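Local atomic coordinates of putative nucleotide sugar epimerase/ dehydratase (Bordetella bronchiseptica, PDB entry 2Q1S), a protein that binds NADH in a Rossmann fold and is probably a nucleotide-sugar epimerase or dehydratase of lipopolysaccharide O-antigen biosynthesis. Residues R232-T237 against A294-K299; Y240-L243 against P247-L250. All coordinates share one frame; numbering follows the deposited sequence.

Contact 1 of 2, residues R232-T237 against A294-K299; sequences RNVTPT and ADLATK. With NAI (1,4-dihydronicotinamide adenine dinucleotide), chain B.
Thr235 and Leu296 mark the closest backbone approach between the first turn of helix 234-243 and helix 293-304, their CA atoms 7.8 Å apart, a gap bridged by side chains alone. Leu296 supplies the bridge. Its CG stands anti to the backbone N (chi1 -175°), which carries the two methyls out to the other helix. There CD2 meets Val234 CG1 tip to tip at 4.1 Å, while the side chain of Thr235 crosses that of Leu296 at about a right angle and brings OG1 to 3.7 Å from Leu296 CD2. That oxygen-to-methyl approach is a van der Waals contact. Phe260, on strand 257-262, touches Val234, Thr235 and Leu296 alike, so the two helices share one strand residue as a common neighbour. The surroundings belong to the C-terminal part of an extended short-chain dehydrogenase/reductase, the part that in this family receives the nucleotide sugar, and Val234 also touches Arg258, which binds UDP in another structure of this protein. At the start of the helix, Asn233 O accepts from both Thr237 N and Thr237 OG1, the hydroxyl lying 2.9 Å away and above the carbonyl plane. Just ahead of it, Arg232 turns to the cofactor. A bend at chi3 (57°) sets its guanidinium edge-on to the diphosphate, and NH2 donates in plane to O2A of NADH (3.0 Å, N-H...acceptor angle 159°). Glu216 pairs with Arg232 NE and Ser68 O accepts from NH1, so bonds on all three nitrogens fix the rotation of the group.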
# COMPACT_ATOMS: atom_id res chain seq x y z
N ARG A 232 -12.50 -0.67 -22.76
CA ARG A 232 -11.31 -0.68 -21.91
C ARG A 232 -10.53 0.62 -21.90
O ARG A 232 -10.04 1.05 -20.85
CB ARG A 232 -10.34 -1.77 -22.34
CG ARG A 232 -10.80 -3.17 -22.05
CD ARG A 232 -9.82 -4.14 -22.71
NE ARG A 232 -8.40 -4.03 -22.32
CZ ARG A 232 -7.75 -4.95 -21.61
NH1 ARG A 232 -8.43 -6.00 -21.14
NH2 ARG A 232 -6.43 -4.87 -21.43
N ASN A 233 -10.38 1.20 -23.09
CA ASN A 233 -9.53 2.38 -23.27
C ASN A 233 -9.98 3.08 -24.55
O ASN A 233 -10.63 2.47 -25.40
CB ASN A 233 -8.08 1.93 -23.39
CG ASN A 233 -7.41 1.73 -22.04
OD1 ASN A 233 -7.34 2.67 -21.23
ND2 ASN A 233 -6.90 0.53 -21.79
N VAL A 234 -9.61 4.35 -24.68
CA VAL A 234 -10.11 5.20 -25.75
C VAL A 234 -9.71 4.68 -27.14
O VAL A 234 -10.54 4.65 -28.04
CB VAL A 234 -9.75 6.69 -25.55
CG1 VAL A 234 -8.21 6.90 -25.51
CG2 VAL A 234 -10.45 7.60 -26.57
N THR A 235 -8.45 4.28 -27.30
CA THR A 235 -8.01 3.83 -28.64
C THR A 235 -8.77 2.62 -29.21
O THR A 235 -9.34 2.72 -30.30
CB THR A 235 -6.48 3.65 -28.70
OG1 THR A 235 -5.85 4.86 -28.25
CG2 THR A 235 -6.00 3.32 -30.12
N PRO A 236 -8.79 1.47 -28.49
CA PRO A 236 -9.56 0.34 -29.02
C PRO A 236 -11.07 0.60 -29.14
O PRO A 236 -11.74 0.05 -30.03
CB PRO A 236 -9.23 -0.80 -28.06
CG PRO A 236 -8.87 -0.11 -26.78
CD PRO A 236 -8.11 1.10 -27.24
N THR A 237 -11.59 1.48 -28.26
CA THR A 237 -12.99 1.89 -28.37
C THR A 237 -13.24 2.63 -29.67
O THR A 237 -14.16 2.29 -30.41
CB THR A 237 -13.41 2.75 -27.17
OG1 THR A 237 -13.42 1.93 -26.01
CG2 THR A 237 -14.83 3.27 -27.35
N ALA A 294 -9.00 14.53 -29.92
CA ALA A 294 -9.57 14.96 -31.21
C ALA A 294 -8.72 14.47 -32.40
O ALA A 294 -9.29 14.00 -33.38
CB ALA A 294 -9.78 16.46 -31.27
N ASP A 295 -7.39 14.58 -32.28
CA ASP A 295 -6.48 14.16 -33.35
C ASP A 295 -6.41 12.65 -33.46
O ASP A 295 -6.37 12.11 -34.57
CB ASP A 295 -5.08 14.76 -33.16
CG ASP A 295 -5.04 16.24 -33.47
OD1 ASP A 295 -6.03 16.77 -34.04
OD2 ASP A 295 -4.02 16.89 -33.16
N LEU A 296 -6.39 11.98 -32.31
CA LEU A 296 -6.56 10.52 -32.29
C LEU A 296 -7.79 10.09 -33.11
O LEU A 296 -7.68 9.28 -34.06
CB LEU A 296 -6.62 9.99 -30.85
CG LEU A 296 -6.67 8.47 -30.66
CD1 LEU A 296 -5.26 7.88 -30.75
CD2 LEU A 296 -7.30 8.08 -29.31
N ALA A 297 -8.95 10.65 -32.77
CA ALA A 297 -10.20 10.34 -33.49
C ALA A 297 -10.12 10.69 -34.97
O ALA A 297 -10.57 9.92 -35.81
CB ALA A 297 -11.38 11.05 -32.83
N THR A 298 -9.53 11.85 -35.28
CA THR A 298 -9.38 12.30 -36.66
C THR A 298 -8.61 11.25 -37.47
O THR A 298 -9.07 10.81 -38.53
CB THR A 298 -8.71 13.70 -36.73
OG1 THR A 298 -9.63 14.68 -36.21
CG2 THR A 298 -8.34 14.03 -38.16
N LYS A 299 -7.46 10.82 -36.92
CA LYS A 299 -6.56 9.84 -37.55
C LYS A 299 -7.23 8.48 -37.75
O LYS A 299 -7.15 7.89 -38.82
CB LYS A 299 -5.30 9.67 -36.70
CG LYS A 299 -4.30 10.82 -36.80
CD LYS A 299 -3.45 10.90 -35.54
CE LYS A 299 -2.17 11.71 -35.74
NZ LYS A 299 -2.33 13.09 -36.23
PA NAI B . -4.31 -6.41 -18.87
O1A NAI B . -5.49 -6.38 -17.97
O2A NAI B . -4.49 -6.83 -20.34
O5B NAI B . -3.16 -7.24 -18.26
C5B NAI B . -3.06 -7.64 -16.89
C4B NAI B . -3.02 -9.16 -16.78
O4B NAI B . -2.97 -9.50 -15.40
C3B NAI B . -4.30 -9.80 -17.37
O3B NAI B . -3.94 -10.83 -18.30
C2B NAI B . -4.96 -10.43 -16.15
O2B NAI B . -5.72 -11.66 -16.36
C1B NAI B . -3.76 -10.71 -15.25
N9A NAI B . -4.08 -10.91 -13.85
C8A NAI B . -5.01 -10.25 -13.10
N7A NAI B . -4.97 -10.70 -11.85
C5A NAI B . -4.01 -11.65 -11.73
C6A NAI B . -3.46 -12.52 -10.69
N6A NAI B . -3.91 -12.51 -9.42
N1A NAI B . -2.45 -13.39 -10.99
C2A NAI B . -1.98 -13.42 -12.27
N3A NAI B . -2.40 -12.67 -13.30
C4A NAI B . -3.42 -11.75 -13.09
O3 NAI B . -3.78 -4.90 -18.83
PN NAI B . -2.43 -4.26 -19.48
O1N NAI B . -2.74 -2.97 -20.05
O2N NAI B . -1.76 -5.38 -20.25
O5D NAI B . -1.52 -4.07 -18.13
C5D NAI B . -0.24 -4.71 -17.97
C4D NAI B . 0.50 -3.95 -16.87
O4D NAI B . 0.78 -2.64 -17.32
C3D NAI B . -0.34 -3.74 -15.61
O3D NAI B . 0.51 -3.94 -14.48
C2D NAI B . -0.82 -2.32 -15.72
O2D NAI B . -1.10 -1.75 -14.41
C1D NAI B . 0.36 -1.64 -16.36
N1N NAI B . 0.03 -0.42 -17.06
C2N NAI B . -0.64 -0.41 -18.25
C3N NAI B . -0.92 0.79 -18.91
C7N NAI B . -1.68 0.82 -20.23
O7N NAI B . -1.87 1.90 -20.75
N7N NAI B . -2.08 -0.37 -20.74
C4N NAI B . -0.45 2.02 -18.37
C5N NAI B . 0.28 1.96 -17.15
C6N NAI B . 0.53 0.73 -16.54

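Contact 2 of 2, residues Y240-L243 against P247-L250; sequences YKAL and PLPL
Two first torsions of the same sense, chi1 -73° in Lys241 and -57° in Leu248, place each CG beside its own backbone N, and from there the Lys241 chain runs on extended while a methyl of Leu248 approaches the helix. The segments are the last turn of helix 234-243 and the loop that returns from it toward strand 257-262, a helix-loop-strand connection in the C-terminal part of this extended short-chain dehydrogenase/reductase. Lys241 and Leu248 have the nearest CA atoms, 6.5 Å apart. Leu248 makes its contact through CD2, which lies against the helix backbone between two successive residues: it is 3.6 Å from Ala242 N, 3.8 Å from Lys241 CB and 4.1 Å from Ala242 CB. Contact with two beta carbons and a backbone nitrogen shows that the methyl packs on the helix surface itself rather than on the ends of long side chains. Helix 293-304 adjoins the same pair, with Ile300 and Thr304 touching Ala242 and Asn301 touching Leu248, consistent with the burial of both. Farther out the packing is more exposed. The aliphatic part of Lys241 crosses the Pro249 ring at about a right angle, its CD 4.0 Å from Pro249 CD. The ammonium also forms a cation-pi interaction with Trp231, a second partner that probably restrains the end of the chain. Pro249 binds UDP in another structure of this protein, although no UDP is bound to this chain, so the lysine packs against a residue of the nucleotide site. At the end of that side chain, Lys241 NZ lies 3.8 Å from Pro249 CG.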
# COMPACT_ATOMS: atom_id res chain seq x y z
N TYR A 240 -12.77 0.34 -32.80
CA TYR A 240 -13.93 -0.53 -32.97
C TYR A 240 -15.11 0.24 -33.58
O TYR A 240 -15.67 -0.20 -34.61
CB TYR A 240 -14.34 -1.18 -31.63
CG TYR A 240 -15.59 -2.02 -31.76
CD1 TYR A 240 -15.54 -3.31 -32.30
CD2 TYR A 240 -16.84 -1.51 -31.40
CE1 TYR A 240 -16.70 -4.07 -32.46
CE2 TYR A 240 -17.99 -2.26 -31.52
CZ TYR A 240 -17.92 -3.54 -32.07
OH TYR A 240 -19.08 -4.28 -32.20
N LYS A 241 -15.46 1.38 -32.98
CA LYS A 241 -16.63 2.16 -33.41
C LYS A 241 -16.44 2.71 -34.83
O LYS A 241 -17.39 2.74 -35.63
CB LYS A 241 -16.95 3.28 -32.41
CG LYS A 241 -17.56 2.76 -31.11
CD LYS A 241 -17.75 3.83 -30.05
CE LYS A 241 -18.86 3.39 -29.08
NZ LYS A 241 -18.92 4.23 -27.85
N ALA A 242 -15.22 3.14 -35.14
CA ALA A 242 -14.87 3.63 -36.48
C ALA A 242 -15.02 2.53 -37.54
O ALA A 242 -15.60 2.77 -38.61
CB ALA A 242 -13.48 4.19 -36.50
N LEU A 243 -14.52 1.34 -37.23
CA LEU A 243 -14.69 0.16 -38.09
C LEU A 243 -16.15 -0.24 -38.31
O LEU A 243 -16.46 -0.89 -39.30
CB LEU A 243 -13.88 -1.03 -37.54
CG LEU A 243 -12.35 -1.01 -37.73
CD1 LEU A 243 -11.78 -2.29 -37.15
CD2 LEU A 243 -12.00 -0.91 -39.22
N PRO A 247 -20.31 7.19 -35.19
CA PRO A 247 -19.66 8.41 -34.70
C PRO A 247 -18.82 8.14 -33.44
O PRO A 247 -19.26 7.41 -32.55
CB PRO A 247 -20.84 9.33 -34.36
CG PRO A 247 -21.95 8.82 -35.18
CD PRO A 247 -21.77 7.33 -35.23
N LEU A 248 -17.63 8.73 -33.40
CA LEU A 248 -16.75 8.60 -32.23
C LEU A 248 -17.12 9.64 -31.19
O LEU A 248 -17.02 10.84 -31.46
CB LEU A 248 -15.28 8.76 -32.63
CG LEU A 248 -14.70 7.83 -33.70
CD1 LEU A 248 -13.20 7.97 -33.74
CD2 LEU A 248 -15.09 6.37 -33.48
N PRO A 249 -17.53 9.20 -29.98
CA PRO A 249 -17.91 10.17 -28.97
C PRO A 249 -16.69 10.87 -28.37
O PRO A 249 -15.81 10.21 -27.81
CB PRO A 249 -18.64 9.32 -27.92
CG PRO A 249 -18.10 7.95 -28.08
CD PRO A 249 -17.63 7.80 -29.50
N LEU A 250 -16.64 12.19 -28.51
CA LEU A 250 -15.60 12.99 -27.86
C LEU A 250 -16.19 13.65 -26.62
O LEU A 250 -17.27 14.24 -26.69
CB LEU A 250 -15.03 14.06 -28.79
CG LEU A 250 -14.24 13.67 -30.05
CD1 LEU A 250 -13.86 14.94 -30.79
CD2 LEU A 250 -13.00 12.87 -29.71

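Helix 234-243 serves both contacts, its first turn in contact 1 and its last in contact 2, and their centres are about 8 Å apart. Contact 2 closes a short loop that falls within the longer excursion between 232-237 and 294-299. Helix 293-304 meets helix 234-243 through Leu296 in contact 1 and the return loop through Ala297, whose CB lies 3.7 Å from Leu248 CD1 and 4.0 Å from Leu250 CD2. Contact 1 holds the NADH residue Arg232 and, through Val234, borders the UDP site seen in another structure of this protein but empty of UDP here. Contact 2 adds Pro249 to that site, its side chain about 11 Å from that of Arg258.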